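PDB 4RXL: molybdenum ABC transporter, periplasmic molybdenum-binding protein, which binds tungstate in this crystal and probably captures molybdate or tungstate in the periplasm for delivery to an ABC importer. Local coordinates for residues N84-R90 against L167-T173; I89-Q94 against V160-P166; R115-V121 against S145-T150. One frame throughout, in Å; residues are numbered along the deposited sequence.

Interaction 1: N84-R90 against L167-T173. With WO4 (tungstate(VI)ion), chain B.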
loop_
_atom_site.group_PDB
_atom_site.type_symbol
_atom_site.label_atom_id
_atom_site.label_comp_id
_atom_site.label_asym_id
_atom_site.label_seq_id
_atom_site.Cartn_x
_atom_site.Cartn_y
_atom_site.Cartn_z
ATOM N N ASN A 84 7.146 1.690 4.376
ATOM C CA ASN A 84 6.377 0.605 4.981
ATOM C C ASN A 84 7.227 -0.647 4.973
ATOM O O ASN A 84 8.350 -0.638 4.475
ATOM C CB ASN A 84 5.046 0.405 4.234
ATOM C CG ASN A 84 3.875 0.063 5.147
ATOM O OD1 ASN A 84 4.035 -0.569 6.207
ATOM N ND2 ASN A 84 2.676 0.410 4.703
ATOM N N SER A 85 6.685 -1.718 5.562
ATOM C CA SER A 85 7.260 -3.036 5.434
ATOM C C SER A 85 6.156 -3.986 5.030
ATOM O O SER A 85 4.960 -3.661 5.065
ATOM C CB SER A 85 7.960 -3.462 6.705
ATOM O OG SER A 85 7.038 -3.627 7.747
ATOM N N LEU A 86 6.558 -5.186 4.634
ATOM C CA LEU A 86 5.660 -6.207 4.097
ATOM C C LEU A 86 5.584 -7.401 5.064
ATOM O O LEU A 86 6.610 -7.842 5.609
ATOM C CB LEU A 86 6.196 -6.680 2.749
ATOM C CG LEU A 86 5.231 -7.314 1.748
ATOM C CD1 LEU A 86 4.350 -6.251 1.138
ATOM C CD2 LEU A 86 6.017 -8.026 0.668
ATOM N N VAL A 87 4.360 -7.890 5.273
ATOM C CA VAL A 87 4.111 -8.972 6.203
ATOM C C VAL A 87 3.225 -10.067 5.631
ATOM O O VAL A 87 2.479 -9.881 4.664
ATOM C CB VAL A 87 3.503 -8.451 7.520
ATOM C CG1 VAL A 87 4.476 -7.480 8.187
ATOM C CG2 VAL A 87 2.159 -7.782 7.295
ATOM N N LEU A 88 3.378 -11.227 6.259
ATOM C CA LEU A 88 2.564 -12.380 6.007
ATOM C C LEU A 88 1.577 -12.444 7.153
ATOM O O LEU A 88 1.966 -12.477 8.335
ATOM C CB LEU A 88 3.430 -13.627 5.973
ATOM C CG LEU A 88 2.727 -14.952 5.649
ATOM C CD1 LEU A 88 2.138 -14.938 4.240
ATOM C CD2 LEU A 88 3.741 -16.052 5.812
ATOM N N ILE A 89 0.299 -12.487 6.803
ATOM C CA ILE A 89 -0.785 -12.565 7.784
ATOM C C ILE A 89 -1.647 -13.815 7.639
ATOM O O ILE A 89 -1.685 -14.445 6.588
ATOM C CB ILE A 89 -1.694 -11.313 7.743
ATOM C CG1 ILE A 89 -2.272 -11.051 6.347
ATOM C CG2 ILE A 89 -0.941 -10.057 8.133
ATOM C CD1 ILE A 89 -3.495 -10.171 6.374
ATOM N N ARG A 90 -2.343 -14.124 8.727
ATOM C CA ARG A 90 -3.307 -15.219 8.819
ATOM C C ARG A 90 -4.548 -14.656 9.522
ATOM O O ARG A 90 -4.442 -13.638 10.216
ATOM C CB ARG A 90 -2.728 -16.364 9.679
ATOM C CG ARG A 90 -2.498 -15.994 11.138
ATOM C CD ARG A 90 -2.066 -17.196 11.957
ATOM N NE ARG A 90 -1.779 -16.871 13.358
ATOM C CZ ARG A 90 -2.684 -16.782 14.337
ATOM N NH1 ARG A 90 -3.980 -16.964 14.102
ATOM N NH2 ARG A 90 -2.284 -16.504 15.576
ATOM N N LEU A 167 -3.642 -17.441 4.446
ATOM C CA LEU A 167 -2.487 -16.550 4.467
ATOM C C LEU A 167 -2.702 -15.447 3.438
ATOM O O LEU A 167 -3.346 -15.657 2.397
ATOM C CB LEU A 167 -1.192 -17.285 4.131
ATOM C CG LEU A 167 -0.732 -18.368 5.100
ATOM C CD1 LEU A 167 0.404 -19.174 4.482
ATOM C CD2 LEU A 167 -0.322 -17.772 6.444
ATOM N N GLY A 168 -2.144 -14.279 3.719
ATOM C CA GLY A 168 -2.087 -13.212 2.761
ATOM C C GLY A 168 -0.856 -12.372 2.972
ATOM O O GLY A 168 -0.206 -12.443 4.024
ATOM N N ILE A 169 -0.539 -11.576 1.962
ATOM C CA ILE A 169 0.604 -10.677 2.017
ATOM C C ILE A 169 0.109 -9.233 1.899
ATOM O O ILE A 169 -0.446 -8.835 0.902
ATOM C CB ILE A 169 1.672 -11.014 0.962
ATOM C CG1 ILE A 169 2.242 -12.402 1.224
ATOM C CG2 ILE A 169 2.796 -9.976 1.013
ATOM C CD1 ILE A 169 3.074 -12.941 0.079
ATOM N N VAL A 170 0.332 -8.457 2.955
ATOM C CA VAL A 170 -0.120 -7.105 3.043
ATOM C C VAL A 170 1.000 -6.257 3.646
ATOM O O VAL A 170 2.087 -6.764 3.963
ATOM C CB VAL A 170 -1.432 -6.960 3.852
ATOM C CG1 VAL A 170 -2.570 -7.741 3.219
ATOM C CG2 VAL A 170 -1.220 -7.376 5.292
ATOM N N TYR A 171 0.741 -4.962 3.828
ATOM C CA TYR A 171 1.683 -4.142 4.566
ATOM C C TYR A 171 1.497 -4.261 6.062
ATOM O O TYR A 171 0.426 -4.615 6.564
ATOM C CB TYR A 171 1.591 -2.686 4.151
ATOM C CG TYR A 171 1.710 -2.452 2.672
ATOM C CD1 TYR A 171 2.955 -2.487 2.070
ATOM C CD2 TYR A 171 0.611 -2.129 1.885
ATOM C CE1 TYR A 171 3.092 -2.238 0.696
ATOM C CE2 TYR A 171 0.743 -1.856 0.533
ATOM C CZ TYR A 171 1.988 -1.897 -0.043
ATOM O OH TYR A 171 2.150 -1.723 -1.374
ATOM N N LYS A 172 2.567 -3.966 6.789
ATOM C CA LYS A 172 2.573 -3.899 8.242
ATOM C C LYS A 172 1.443 -3.008 8.735
ATOM O O LYS A 172 0.732 -3.366 9.669
ATOM C CB LYS A 172 3.931 -3.388 8.739
ATOM C CG LYS A 172 4.025 -3.064 10.220
ATOM C CD LYS A 172 4.029 -4.293 11.087
ATOM C CE LYS A 172 4.395 -3.926 12.519
ATOM N NZ LYS A 172 5.731 -3.257 12.613
ATOM N N THR A 173 1.244 -1.872 8.079
ATOM C CA THR A 173 0.199 -0.918 8.494
ATOM C C THR A 173 -1.197 -1.486 8.315
ATOM O O THR A 173 -2.103 -1.144 9.071
ATOM C CB THR A 173 0.325 0.404 7.739
ATOM O OG1 THR A 173 0.308 0.109 6.350
ATOM C CG2 THR A 173 1.601 1.142 8.108
HETATM W W WO4 B . -1.694 -0.541 -2.740
HETATM O O1 WO4 B . -3.405 -1.593 -2.847
HETATM O O2 WO4 B . 0.019 -1.658 -2.780
HETATM O O3 WO4 B . -1.628 0.784 -4.313
HETATM O O4 WO4 B . -1.639 0.510 -0.964
#

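Interaction 2: I89-Q94 against V160-P166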
loop_
_atom_site.group_PDB
_atom_site.type_symbol
_atom_site.label_atom_id
_atom_site.label_comp_id
_atom_site.label_asym_id
_atom_site.label_seq_id
_atom_site.Cartn_x
_atom_site.Cartn_y
_atom_site.Cartn_z
ATOM N N ILE A 89 0.299 -12.487 6.803
ATOM C CA ILE A 89 -0.785 -12.565 7.784
ATOM C C ILE A 89 -1.647 -13.815 7.639
ATOM O O ILE A 89 -1.685 -14.445 6.588
ATOM C CB ILE A 89 -1.694 -11.313 7.743
ATOM C CG1 ILE A 89 -2.272 -11.051 6.347
ATOM C CG2 ILE A 89 -0.941 -10.057 8.133
ATOM C CD1 ILE A 89 -3.495 -10.171 6.374
ATOM N N ARG A 90 -2.343 -14.124 8.727
ATOM C CA ARG A 90 -3.307 -15.219 8.819
ATOM C C ARG A 90 -4.548 -14.656 9.522
ATOM O O ARG A 90 -4.442 -13.638 10.216
ATOM C CB ARG A 90 -2.728 -16.364 9.679
ATOM C CG ARG A 90 -2.498 -15.994 11.138
ATOM C CD ARG A 90 -2.066 -17.196 11.957
ATOM N NE ARG A 90 -1.779 -16.871 13.358
ATOM C CZ ARG A 90 -2.684 -16.782 14.337
ATOM N NH1 ARG A 90 -3.980 -16.964 14.102
ATOM N NH2 ARG A 90 -2.284 -16.504 15.576
ATOM N N PRO A 91 -5.720 -15.312 9.367
ATOM C CA PRO A 91 -6.871 -14.916 10.176
ATOM C C PRO A 91 -6.594 -15.274 11.620
ATOM O O PRO A 91 -6.027 -16.339 11.874
ATOM C CB PRO A 91 -8.033 -15.753 9.623
ATOM C CG PRO A 91 -7.517 -16.453 8.417
ATOM C CD PRO A 91 -6.020 -16.421 8.458
ATOM N N THR A 92 -6.979 -14.398 12.544
ATOM C CA THR A 92 -6.642 -14.572 13.949
ATOM C C THR A 92 -7.240 -15.866 14.485
ATOM O O THR A 92 -6.626 -16.550 15.305
ATOM C CB THR A 92 -7.123 -13.380 14.805
ATOM O OG1 THR A 92 -6.452 -12.187 14.390
ATOM C CG2 THR A 92 -6.829 -13.609 16.285
ATOM N N ALA A 93 -8.421 -16.219 13.988
ATOM C CA ALA A 93 -9.088 -17.450 14.401
ATOM C C ALA A 93 -8.594 -18.707 13.665
ATOM O O ALA A 93 -9.161 -19.776 13.844
ATOM C CB ALA A 93 -10.589 -17.300 14.224
ATOM N N GLN A 94 -7.566 -18.590 12.829
ATOM C CA GLN A 94 -6.996 -19.751 12.137
ATOM C C GLN A 94 -5.495 -19.784 12.387
ATOM O O GLN A 94 -4.745 -19.126 11.673
ATOM C CB GLN A 94 -7.279 -19.701 10.626
ATOM C CG GLN A 94 -8.689 -20.119 10.220
ATOM C CD GLN A 94 -8.948 -19.929 8.730
ATOM O OE1 GLN A 94 -8.271 -20.528 7.884
ATOM N NE2 GLN A 94 -9.931 -19.085 8.398
ATOM N N VAL A 160 -8.443 -12.382 4.071
ATOM C CA VAL A 160 -7.841 -12.978 5.239
ATOM C C VAL A 160 -8.752 -12.750 6.452
ATOM O O VAL A 160 -8.993 -13.683 7.212
ATOM C CB VAL A 160 -6.396 -12.466 5.488
ATOM C CG1 VAL A 160 -5.727 -13.283 6.587
ATOM C CG2 VAL A 160 -5.599 -12.571 4.191
ATOM N N GLU A 161 -9.259 -11.524 6.618
ATOM C CA GLU A 161 -10.205 -11.204 7.697
ATOM C C GLU A 161 -11.423 -12.115 7.676
ATOM O O GLU A 161 -11.903 -12.574 8.723
ATOM C CB GLU A 161 -10.649 -9.747 7.617
ATOM C CG GLU A 161 -9.550 -8.745 7.893
ATOM C CD GLU A 161 -10.044 -7.308 7.831
ATOM O OE1 GLU A 161 -10.962 -7.017 7.024
ATOM O OE2 GLU A 161 -9.501 -6.469 8.582
ATOM N N ARG A 162 -11.939 -12.382 6.480
ATOM C CA ARG A 162 -13.099 -13.288 6.338
ATOM C C ARG A 162 -12.755 -14.771 6.463
ATOM O O ARG A 162 -13.643 -15.609 6.504
ATOM C CB ARG A 162 -13.820 -13.033 5.013
ATOM C CG ARG A 162 -14.388 -11.627 4.912
ATOM C CD ARG A 162 -15.503 -11.555 3.883
ATOM N NE ARG A 162 -15.024 -11.716 2.508
ATOM C CZ ARG A 162 -14.430 -10.762 1.792
ATOM N NH1 ARG A 162 -14.197 -9.557 2.312
ATOM N NH2 ARG A 162 -14.049 -11.020 0.542
ATOM N N GLY A 163 -11.478 -15.116 6.499
ATOM C CA GLY A 163 -11.073 -16.498 6.613
ATOM C C GLY A 163 -11.114 -17.248 5.305
ATOM O O GLY A 163 -10.993 -18.453 5.310
ATOM N N GLU A 164 -11.243 -16.542 4.178
ATOM C CA GLU A 164 -11.340 -17.218 2.885
ATOM C C GLU A 164 -9.951 -17.657 2.457
ATOM O O GLU A 164 -9.796 -18.734 1.858
ATOM C CB GLU A 164 -11.994 -16.329 1.823
ATOM C CG GLU A 164 -13.462 -16.020 2.092
ATOM C CD GLU A 164 -14.034 -14.926 1.191
ATOM O OE1 GLU A 164 -13.782 -14.938 -0.036
ATOM O OE2 GLU A 164 -14.757 -14.051 1.716
ATOM N N SER A 165 -8.956 -16.823 2.777
ATOM C CA SER A 165 -7.551 -17.164 2.608
ATOM C C SER A 165 -6.911 -17.354 3.990
ATOM O O SER A 165 -7.074 -16.517 4.873
ATOM C CB SER A 165 -6.814 -16.058 1.853
ATOM O OG SER A 165 -7.125 -16.046 0.468
ATOM N N PRO A 166 -6.160 -18.451 4.181
ATOM C CA PRO A 166 -5.472 -18.683 5.444
ATOM C C PRO A 166 -4.160 -17.960 5.555
ATOM O O PRO A 166 -3.639 -17.864 6.641
ATOM C CB PRO A 166 -5.263 -20.206 5.447
ATOM C CG PRO A 166 -5.146 -20.555 4.006
ATOM C CD PRO A 166 -6.041 -19.604 3.272
HETATM O O HOH W 1 -4.194 -19.996 8.648
#

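Interaction 3: R115-V121 against S145-T150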
loop_
_atom_site.group_PDB
_atom_site.type_symbol
_atom_site.label_atom_id
_atom_site.label_comp_id
_atom_site.label_asym_id
_atom_site.label_seq_id
_atom_site.Cartn_x
_atom_site.Cartn_y
_atom_site.Cartn_z
ATOM N N ARG A 115 -6.214 -20.410 -1.208
ATOM C CA ARG A 115 -5.303 -19.551 -1.962
ATOM C C ARG A 115 -4.649 -18.442 -1.124
ATOM O O ARG A 115 -5.216 -17.975 -0.144
ATOM C CB ARG A 115 -6.070 -18.937 -3.127
ATOM C CG ARG A 115 -6.478 -19.932 -4.187
ATOM C CD ARG A 115 -7.163 -19.257 -5.357
ATOM N NE ARG A 115 -7.303 -20.206 -6.463
ATOM C CZ ARG A 115 -6.450 -20.353 -7.484
ATOM N NH1 ARG A 115 -5.358 -19.593 -7.607
ATOM N NH2 ARG A 115 -6.709 -21.271 -8.411
ATOM N N LEU A 116 -3.448 -18.034 -1.517
ATOM C CA LEU A 116 -2.733 -16.939 -0.864
ATOM C C LEU A 116 -3.289 -15.600 -1.340
ATOM O O LEU A 116 -3.268 -15.306 -2.545
ATOM C CB LEU A 116 -1.238 -17.013 -1.206
ATOM C CG LEU A 116 -0.271 -15.980 -0.641
ATOM C CD1 LEU A 116 -0.181 -16.007 0.875
ATOM C CD2 LEU A 116 1.108 -16.224 -1.258
ATOM N N ALA A 117 -3.773 -14.787 -0.405
ATOM C CA ALA A 117 -4.335 -13.481 -0.752
ATOM C C ALA A 117 -3.227 -12.486 -1.027
ATOM O O ALA A 117 -2.374 -12.226 -0.167
ATOM C CB ALA A 117 -5.241 -12.967 0.351
ATOM N N VAL A 118 -3.237 -11.921 -2.225
ATOM C CA VAL A 118 -2.288 -10.877 -2.600
ATOM C C VAL A 118 -2.968 -9.889 -3.529
ATOM O O VAL A 118 -3.979 -10.241 -4.159
ATOM C CB VAL A 118 -1.055 -11.432 -3.343
ATOM C CG1 VAL A 118 -0.277 -12.404 -2.464
ATOM C CG2 VAL A 118 -1.450 -12.079 -4.673
ATOM N N ALA A 119 -2.438 -8.664 -3.599
ATOM C CA ALA A 119 -2.901 -7.723 -4.629
ATOM C C ALA A 119 -2.310 -8.139 -5.983
ATOM O O ALA A 119 -1.343 -8.900 -6.031
ATOM C CB ALA A 119 -2.565 -6.291 -4.299
ATOM N N GLN A 120 -2.943 -7.705 -7.074
ATOM C CA GLN A 120 -2.548 -8.107 -8.428
ATOM C C GLN A 120 -1.033 -7.915 -8.588
ATOM O O GLN A 120 -0.526 -6.825 -8.458
ATOM C CB GLN A 120 -3.316 -7.300 -9.493
ATOM C CG GLN A 120 -3.540 -8.033 -10.821
ATOM C CD GLN A 120 -2.271 -8.170 -11.643
ATOM O OE1 GLN A 120 -1.559 -7.182 -11.863
ATOM N NE2 GLN A 120 -1.969 -9.398 -12.092
ATOM N N VAL A 121 -0.346 -9.004 -8.912
ATOM C CA VAL A 121 1.117 -9.061 -8.794
ATOM C C VAL A 121 1.891 -8.348 -9.890
ATOM O O VAL A 121 3.092 -8.109 -9.735
ATOM C CB VAL A 121 1.635 -10.514 -8.684
ATOM C CG1 VAL A 121 1.060 -11.222 -7.467
ATOM C CG2 VAL A 121 1.326 -11.308 -9.943
ATOM N N SER A 145 0.564 -20.418 -9.018
ATOM C CA SER A 145 -0.746 -20.945 -9.378
ATOM C C SER A 145 -1.753 -21.018 -8.221
ATOM O O SER A 145 -2.844 -21.581 -8.400
ATOM C CB SER A 145 -0.563 -22.344 -9.977
ATOM O OG SER A 145 0.061 -23.232 -9.049
ATOM N N ARG A 146 -1.400 -20.448 -7.060
ATOM C CA ARG A 146 -2.174 -20.619 -5.824
ATOM C C ARG A 146 -2.499 -19.266 -5.201
ATOM O O ARG A 146 -2.642 -19.172 -3.988
ATOM C CB ARG A 146 -1.388 -21.449 -4.790
ATOM C CG ARG A 146 -0.818 -22.769 -5.289
ATOM C CD ARG A 146 -1.770 -23.927 -5.074
ATOM N NE ARG A 146 -1.361 -24.764 -3.939
ATOM C CZ ARG A 146 -2.036 -24.917 -2.798
ATOM N NH1 ARG A 146 -3.195 -24.293 -2.584
ATOM N NH2 ARG A 146 -1.548 -25.720 -1.856
ATOM N N LEU A 147 -2.610 -18.229 -6.032
ATOM C CA LEU A 147 -2.929 -16.878 -5.577
ATOM C C LEU A 147 -4.414 -16.553 -5.731
ATOM O O LEU A 147 -5.052 -16.966 -6.696
ATOM C CB LEU A 147 -2.144 -15.836 -6.390
ATOM C CG LEU A 147 -0.643 -16.057 -6.541
ATOM C CD1 LEU A 147 -0.069 -15.045 -7.516
ATOM C CD2 LEU A 147 0.054 -15.965 -5.191
ATOM N N ALA A 148 -4.935 -15.766 -4.788
ATOM C CA ALA A 148 -6.185 -15.050 -4.962
ATOM C C ALA A 148 -5.816 -13.585 -5.101
ATOM O O ALA A 148 -5.476 -12.923 -4.116
ATOM C CB ALA A 148 -7.118 -15.284 -3.783
ATOM N N GLN A 149 -5.804 -13.098 -6.340
ATOM C CA GLN A 149 -5.299 -11.752 -6.608
ATOM C C GLN A 149 -6.448 -10.759 -6.566
ATOM O O GLN A 149 -7.494 -10.986 -7.150
ATOM C CB GLN A 149 -4.598 -11.665 -7.961
ATOM C CG GLN A 149 -3.390 -12.578 -8.094
ATOM C CD GLN A 149 -2.614 -12.343 -9.387
ATOM O OE1 GLN A 149 -2.087 -11.242 -9.633
ATOM N NE2 GLN A 149 -2.536 -13.378 -10.215
ATOM N N THR A 150 -6.224 -9.657 -5.852
ATOM C CA THR A 150 -7.237 -8.639 -5.644
ATOM C C THR A 150 -6.808 -7.308 -6.251
ATOM O O THR A 150 -5.621 -7.079 -6.539
ATOM C CB THR A 150 -7.479 -8.436 -4.138
ATOM O OG1 THR A 150 -6.279 -7.931 -3.540
ATOM C CG2 THR A 150 -7.879 -9.729 -3.498
HETATM O O HOH W 2 -2.741 -18.117 -8.866
#

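Interaction 1: N84-R90 against L167-T173
Val87, Ile89 and Val170 form a ridge on one face of two antiparallel strands, 86-90 and 168-171, in the mixed sheet that strand 78-91 shares with 168-171. Val87 CG2 rests 3.9 Å from Val170 CG2, and Ile89 CD1 leans over to within 3.8 Å of the same Val170 CG2. Gly168 has no side chain here, so the ridge is interrupted by a hollow beside Ile89. Val160 of helix 153-161 packs into it. On the other face Ile169 sits as a knob between two leucines. Leu86 CG lies 3.7 Å from Ile169 CG2, and Leu88 CD1 lies 3.9 Å from Ile169 CG1. Ala130 of helix 125-137 covers Ile169. Beyond the leucines Tyr171 takes the N-cap position, and its ring packs beside Leu86, with CD1 of Leu86 4.1 Å from CD1 of Tyr171. Backbone hydrogen bonds hold these shapes in register: Val87 and Val170 bond each other in both directions, as do Ile89 and Gly168, the shortest being Ile89 N to Gly168 O at 2.8 Å. Another, from Lys172 N to Ser85 O at 3.0 Å, carries the pairing into the first turn of helix 172-177. Asn84 closes this end: its ND2 donates to Thr173 OG1 at 2.9 Å. Tyr171 OH gives a 2.6 Å hydrogen bond to tungstate O2, while Ser13, Ser40, Ala126 and Val153 also bond the anion. The chemistry implies an apolar, backbone-paired strand end that places one neutral hydroxyl donor on the oxyanion.

Interaction 2: I89-Q94 against V160-P166
Val160, in the last part of helix 153-161, points at the end of strand 78-91. Its CB lies 3.8 Å from Ile89 CD1, its CG1 lies 3.7 Å from Pro91 CD, and its carbonyl O comes within 3.3 Å of Pro91 CB. This valine therefore fills the space between Ile89 and Pro91. Gly163 leaves helical angles in a Schellman motif. Its phi is positive, 81°, and its N bonds Val160 O at 3.0 Å. A CB here would press on the carbonyl before it and also clash with Gln94 NE2. That amide instead makes a weak 3.3 Å hydrogen bond to Gly163 O. The Pro91 ring also comes close, with its CG 4.0 Å from Gly163 CA. Ser165 turns its OG to the carbonyl of Arg115, just before strand 116-119, and its own O lies 3.6 Å from Pro91 CG. Pro166 comes last. Its O is 3.3 Å from Pro91 CD and takes a CA-H...O contact from Arg90 CA at 3.4 Å. The Pro91 ring thus meets the second segment from Val160 through to Pro166. A water bridges Pro166 O, at 3.0 Å, and Gln94 O, at 3.2 Å. On the other segment, Pro91 to Gln94 form a type I turn. Arg90 NH1 bonds Thr92 O at 2.9 Å, on that turn. Strand 147-150, helix 153-161 and strand 168-171 make a beta-alpha-beta crossover, of which this contact is the helix-to-strand return, as in the alpha/beta lobes of periplasmic binding proteins.

Interaction 3: R115-V121 against S145-T150
Strands 116-119 and 147-150 are a parallel pair, joined by a beta-alpha-beta crossover through helices 125-137 and 140-143, in a lobe of the periplasmic binding protein fold. Their backbones bond in register: Leu116 N to Arg146 O and Ala148 N to Leu116 O, both 2.8 Å, then Val118 N to Ala148 O at 3.1 Å and Thr150 N to Val118 O at 2.9 Å. Leu116 (t, p) and Leu147 (m, t) share a face and meet at their tips, CD2 to CD2 4.1 Å. Val118 on that face is an m rotamer, with CG2 4.2 Å from Leu147 CB. Val121 CG1 adds a contact at 4.0 Å to Leu147 CD1, and Trp140 packs on both residues. Arg115 is extended, with chi2 and chi3 both t. This carries NH1 along the partner strand to Leu147 O at 2.8 Å. Arg146 departs from staggered values at chi2 and chi3, and its NE bonds Gln108. Thr150 is p and its OG1 bonds Asn152 O, just before helix 153-161. The ladder runs on one residue past strand 116-119, where Gln120 N bonds Thr150 O at 2.8 Å. Ala119 lies about 5 Å from the tungstate, measured from its side chain. Gln149, with chi1 m and chi2 t, brings its amide to the loop after strand 116-119, where its OE1 accepts a 2.9 Å hydrogen bond from Val121 N.

Overall arrangement
Following the chain from the N terminus, the first of these segments lies on strand 78-91, which supplies one segment to interaction 1 and one to interaction 2. The two share Ile89 and Arg90. The chain then runs through strand 116-119, and its return at strand 147-150 closes interaction 3, the innermost loop. Helix 153-161 and its exit close interaction 2 around it. Strand 168-171 closes interaction 1, the outermost loop. The three are thus nested and do not cross. They also touch. Ala117 lies beside strand 168-171, with probable backbone hydrogen bonds to Leu167 and Ile169, and Val160 packs against both Gly168 and Ala117. Together they join strands and helix into one lobe beside the tungstate.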